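Local coordinates for octaprenyl Pyrophosphate Synthase (Helicobacter pylori, PDB 3TC1), which probably catalyses head-to-tail condensation of isopentenyl pyrophosphate with allylic pyrophosphates, building the C40 chain of octaprenyl pyrophosphate in a magnesium-dependent reaction, at residues 197-202 with 300-305; 158-163 with 192-197. All coordinates share one frame; numbering follows the deposited sequence.

Overall arrangement
Both contacts are built on helix 182-205, and their centres lie about 11 Å apart. Along the chain contact 2 closes first, joining helix 152-177 to residues 192-197; contact 1 opens where it ends, setting residues 197-202 of the same helix against the C-terminal residues 300-305. Gln-197 belongs to both. The two also touch directly: Val-302 CG2 packs 3.9 Å from Phe-196 CA, and Ile-198 CG1 lies 3.9 Å from Leu-159 CD2. Helix 182-205, which bears the magnesium ligand Asp-200, is thus packed against helix 152-177 and the C-terminal segment of this all-helical synthase, in keeping with its presumed place at the active site.

Contact 1: residues 197-202 with 300-305. With MG (magnesium ion), chain D.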
# COMPACT_ATOMS: atom_id res chain seq x y z
N GLN B 197 -17.11 15.47 3.32
CA GLN B 197 -16.47 15.63 2.02
C GLN B 197 -17.17 16.66 1.13
O GLN B 197 -16.52 17.30 0.30
CB GLN B 197 -16.39 14.29 1.28
CG GLN B 197 -15.51 14.33 0.04
CD GLN B 197 -14.10 14.82 0.34
OE1 GLN B 197 -13.40 14.25 1.17
NE2 GLN B 197 -13.68 15.88 -0.34
N ILE B 198 -18.48 16.81 1.29
CA ILE B 198 -19.20 17.80 0.49
C ILE B 198 -18.73 19.19 0.93
O ILE B 198 -18.44 20.05 0.09
CB ILE B 198 -20.73 17.66 0.68
CG1 ILE B 198 -21.21 16.36 0.04
CG2 ILE B 198 -21.46 18.84 0.03
CD1 ILE B 198 -22.65 16.00 0.38
N ILE B 199 -18.62 19.40 2.24
CA ILE B 199 -18.16 20.68 2.78
C ILE B 199 -16.71 20.92 2.37
O ILE B 199 -16.29 22.06 2.13
CB ILE B 199 -18.27 20.72 4.33
CG1 ILE B 199 -19.74 20.70 4.75
CG2 ILE B 199 -17.57 21.96 4.87
CD1 ILE B 199 -20.58 21.83 4.17
N ASP B 200 -15.93 19.85 2.30
CA ASP B 200 -14.54 19.99 1.91
C ASP B 200 -14.47 20.44 0.46
O ASP B 200 -13.68 21.32 0.11
CB ASP B 200 -13.79 18.68 2.07
CG ASP B 200 -12.35 18.80 1.66
OD1 ASP B 200 -11.57 19.42 2.42
OD2 ASP B 200 -12.01 18.29 0.58
N ASP B 201 -15.30 19.84 -0.39
CA ASP B 201 -15.32 20.23 -1.80
C ASP B 201 -15.82 21.67 -1.90
O ASP B 201 -15.39 22.43 -2.77
CB ASP B 201 -16.25 19.30 -2.60
CG ASP B 201 -15.66 17.91 -2.79
OD1 ASP B 201 -14.49 17.69 -2.39
OD2 ASP B 201 -16.37 17.03 -3.35
N LEU B 202 -16.74 22.04 -1.01
CA LEU B 202 -17.29 23.38 -1.02
C LEU B 202 -16.20 24.39 -0.65
O LEU B 202 -16.06 25.42 -1.31
CB LEU B 202 -18.47 23.46 -0.04
CG LEU B 202 -19.27 24.76 0.00
CD1 LEU B 202 -19.76 25.10 -1.39
CD2 LEU B 202 -20.44 24.61 0.96
N GLN B 300 -22.35 19.12 14.00
CA GLN B 300 -22.95 20.43 13.77
C GLN B 300 -21.89 21.40 13.24
O GLN B 300 -22.16 22.19 12.33
CB GLN B 300 -23.52 20.99 15.08
CG GLN B 300 -24.55 20.09 15.74
CD GLN B 300 -24.93 20.55 17.13
OE1 GLN B 300 -24.07 20.85 17.96
NE2 GLN B 300 -26.23 20.59 17.41
N ASP B 301 -20.69 21.31 13.79
CA ASP B 301 -19.58 22.18 13.41
C ASP B 301 -19.05 21.98 11.99
O ASP B 301 -18.51 22.92 11.40
CB ASP B 301 -18.43 22.02 14.40
CG ASP B 301 -18.79 22.51 15.78
OD1 ASP B 301 -19.97 22.86 16.00
OD2 ASP B 301 -17.89 22.56 16.65
N VAL B 302 -19.19 20.78 11.44
CA VAL B 302 -18.70 20.55 10.09
C VAL B 302 -19.49 21.37 9.07
O VAL B 302 -18.95 21.83 8.07
CB VAL B 302 -18.78 19.06 9.69
CG1 VAL B 302 -20.13 18.48 10.10
CG2 VAL B 302 -18.60 18.92 8.17
N ILE B 303 -20.78 21.57 9.36
CA ILE B 303 -21.65 22.32 8.46
C ILE B 303 -21.47 23.84 8.48
O ILE B 303 -21.85 24.52 7.52
CB ILE B 303 -23.13 21.97 8.74
CG1 ILE B 303 -23.46 20.61 8.12
CG2 ILE B 303 -24.06 23.05 8.17
CD1 ILE B 303 -23.42 20.61 6.60
N SER B 304 -20.89 24.37 9.54
CA SER B 304 -20.68 25.82 9.64
C SER B 304 -19.24 26.17 9.28
O SER B 304 -18.55 26.84 10.04
CB SER B 304 -20.98 26.30 11.06
OG SER B 304 -22.06 25.59 11.63
N ARG B 305 -18.80 25.69 8.11
CA ARG B 305 -17.44 25.93 7.63
C ARG B 305 -16.41 25.04 8.31
O ARG B 305 -16.56 23.81 8.31
CB ARG B 305 -17.06 27.41 7.81
CG ARG B 305 -17.92 28.31 6.96
CD ARG B 305 -18.22 27.57 5.68
NE ARG B 305 -19.04 28.29 4.72
CZ ARG B 305 -19.27 27.85 3.49
NH1 ARG B 305 -18.75 26.69 3.11
NH2 ARG B 305 -20.02 28.55 2.66
MG MG D . -10.56 19.16 -0.88
O HOH W 1 -11.28 21.46 -0.24
O HOH W 2 -8.87 19.53 0.62
O HOH W 3 -12.14 18.92 -2.48
O HOH W 4 -9.21 19.87 -2.68
O HOH W 5 -10.14 16.74 -1.35
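Ile-199 of helix 182-205 lies against Val-302 and Ile-303 in the C-terminal segment 300-305. Its CB points toward that segment, and two branches leave it around the carbonyl oxygen of Val-302. CG2 comes to 3.5 Å from Val-302 O and also borders the carbonyl oxygen of Arg-305. CG1, anti to the carbonyl carbon (chi1 -67°), passes 3.6 Å from Val-302 O and 4.0 Å from Val-302 CG2. Beyond it CD1 ends tip to tip on Ile-303 CD1 at 3.9 Å, the two side chains crossing at about a right angle. One turn along, Leu-202 CD2 meets Arg-305 NH1 at 3.4 Å, while Leu-202 CG lies in the guanidinium plane at its edge. NH1 finds no polar partner in the model, but Arg-305 is poorly ordered and its placement is uncertain.

Another face of the helix carries the metal site. Asp-200 OD2 binds the magnesium at 2.2 Å, and five waters complete six ligands. One of these waters, water 3, donates to Asp-201 OD1 at 2.7 Å, and the same oxygen accepts a hydrogen bond from Gln-197 NE2 at 2.9 Å, coming from above its carboxylate plane. Tyr-155 holds OD2 of Asp-201. The adjacent aspartates fit the second aspartate-rich motif of trans-prenyltransferases, which in relatives coordinates magnesium with substrate pyrophosphate. The chemistry is therefore divided: directional bonds and charge gather about the ion, whereas the join to the C-terminal segment rests on van der Waals contact of aliphatic branches with each other, with a backbone carbonyl and with an ill-ordered guanidinium.

Contact 2: residues 158-163 with 192-197; sequences ILEDKT and FGMAFQ
Thr-163 OG1 donates to Gln-197 OE1 at 2.9 Å, tying two crossing helices of the all-helical isoprenyl synthase fold. The donor sits above the carbonyl plane of the amide, 35° out of it. The axes of the short segments 158-163 and 192-197 approach to 9.7 Å and run 106° apart; the first widens into a pi-type turn at 160-163, at whose end Thr-163 stands. With CG anti to the backbone N and a bend at chi2 (56°), the Gln-197 chain passes alongside the hydroxyl at about a right angle to the threonine side chain, presenting OE1 to it. Held from both ends, its oxygen by Thr-163 and NE2 by Asp-201 OD1 with a weak second bond to Asp-200 OD2, the amide is set in its rotation, placing Thr-163 behind Gln-197, in an outer shell of the magnesium site.

The aliphatic part of Gln-197 is covered by Leu-159, whose CG comes to 3.5 Å from Gln-197 CG as the side chains slant across each other. Thr-163 CG2 lies at the edge of the Phe-196 ring, near its plane, 4.0 Å from CD2. The same methyl is 3.9 Å from Gly-193 O, where the backbones come close. Met-194, bent at chi2 and chi3, brings its end obliquely against Glu-160, with SD 3.6 Å and CE 3.7 Å from Glu-160 CG.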
# COMPACT_ATOMS: atom_id res chain seq x y z
N ILE B 158 -17.59 7.88 -5.75
CA ILE B 158 -16.23 8.24 -5.37
C ILE B 158 -16.17 8.78 -3.95
O ILE B 158 -15.31 8.38 -3.16
CB ILE B 158 -15.63 9.29 -6.34
CG1 ILE B 158 -15.47 8.67 -7.73
CG2 ILE B 158 -14.30 9.81 -5.80
CD1 ILE B 158 -15.03 9.66 -8.81
N LEU B 159 -17.09 9.68 -3.61
CA LEU B 159 -17.12 10.25 -2.27
C LEU B 159 -17.30 9.17 -1.21
O LEU B 159 -16.63 9.19 -0.17
CB LEU B 159 -18.26 11.28 -2.13
CG LEU B 159 -17.78 12.73 -2.04
CD1 LEU B 159 -17.12 13.09 -3.35
CD2 LEU B 159 -18.95 13.68 -1.74
N GLU B 160 -18.20 8.23 -1.48
CA GLU B 160 -18.46 7.13 -0.56
C GLU B 160 -17.24 6.22 -0.41
O GLU B 160 -16.86 5.85 0.71
CB GLU B 160 -19.66 6.33 -1.07
CG GLU B 160 -20.99 7.07 -1.02
CD GLU B 160 -22.01 6.49 -1.98
OE1 GLU B 160 -21.86 5.31 -2.37
OE2 GLU B 160 -22.98 7.19 -2.33
N ASP B 161 -16.62 5.87 -1.54
CA ASP B 161 -15.45 5.00 -1.51
C ASP B 161 -14.20 5.65 -0.93
O ASP B 161 -13.51 5.04 -0.11
CB ASP B 161 -15.13 4.47 -2.91
CG ASP B 161 -16.06 3.36 -3.34
OD1 ASP B 161 -16.73 2.78 -2.47
OD2 ASP B 161 -16.10 3.04 -4.55
N LYS B 162 -13.90 6.87 -1.35
CA LYS B 162 -12.70 7.56 -0.88
C LYS B 162 -12.78 8.21 0.50
O LYS B 162 -11.75 8.37 1.15
CB LYS B 162 -12.26 8.63 -1.88
CG LYS B 162 -11.61 8.09 -3.13
CD LYS B 162 -10.90 9.21 -3.89
CE LYS B 162 -9.78 9.81 -3.06
NZ LYS B 162 -9.11 10.95 -3.74
N THR B 163 -13.97 8.58 0.94
CA THR B 163 -14.09 9.25 2.23
C THR B 163 -15.12 8.72 3.23
O THR B 163 -14.78 8.43 4.37
CB THR B 163 -14.39 10.76 2.04
OG1 THR B 163 -13.34 11.37 1.28
CG2 THR B 163 -14.50 11.46 3.39
N PHE B 192 -21.91 11.41 8.37
CA PHE B 192 -20.98 12.47 8.76
C PHE B 192 -19.91 12.57 7.68
O PHE B 192 -19.48 13.66 7.32
CB PHE B 192 -20.30 12.15 10.10
CG PHE B 192 -19.23 13.14 10.48
CD1 PHE B 192 -19.55 14.26 11.25
CD2 PHE B 192 -17.92 12.98 10.04
CE1 PHE B 192 -18.57 15.22 11.56
CE2 PHE B 192 -16.94 13.93 10.34
CZ PHE B 192 -17.27 15.05 11.10
N GLY B 193 -19.46 11.41 7.18
CA GLY B 193 -18.44 11.37 6.15
C GLY B 193 -18.90 11.99 4.85
O GLY B 193 -18.12 12.66 4.17
N MET B 194 -20.16 11.77 4.49
CA MET B 194 -20.71 12.35 3.27
C MET B 194 -20.75 13.87 3.41
O MET B 194 -20.30 14.59 2.52
CB MET B 194 -22.13 11.81 3.01
CG MET B 194 -22.20 10.32 2.64
SD MET B 194 -21.27 9.90 1.14
CE MET B 194 -22.45 10.34 -0.13
N ALA B 195 -21.28 14.35 4.53
CA ALA B 195 -21.36 15.79 4.77
C ALA B 195 -19.95 16.40 4.79
O ALA B 195 -19.70 17.46 4.21
CB ALA B 195 -22.07 16.07 6.07
N PHE B 196 -19.04 15.71 5.47
CA PHE B 196 -17.67 16.17 5.59
C PHE B 196 -16.99 16.41 4.24
O PHE B 196 -16.36 17.45 4.05
CB PHE B 196 -16.84 15.15 6.38
CG PHE B 196 -15.38 15.49 6.44
CD1 PHE B 196 -14.91 16.51 7.28
CD2 PHE B 196 -14.46 14.83 5.62
CE1 PHE B 196 -13.57 16.86 7.30
CE2 PHE B 196 -13.11 15.18 5.64
CZ PHE B 196 -12.67 16.19 6.48
N GLN B 197 -17.11 15.47 3.32
CA GLN B 197 -16.47 15.63 2.02
C GLN B 197 -17.17 16.66 1.13
O GLN B 197 -16.52 17.30 0.30
CB GLN B 197 -16.39 14.29 1.28
CG GLN B 197 -15.51 14.33 0.04
CD GLN B 197 -14.10 14.82 0.34
OE1 GLN B 197 -13.40 14.25 1.17
NE2 GLN B 197 -13.68 15.88 -0.34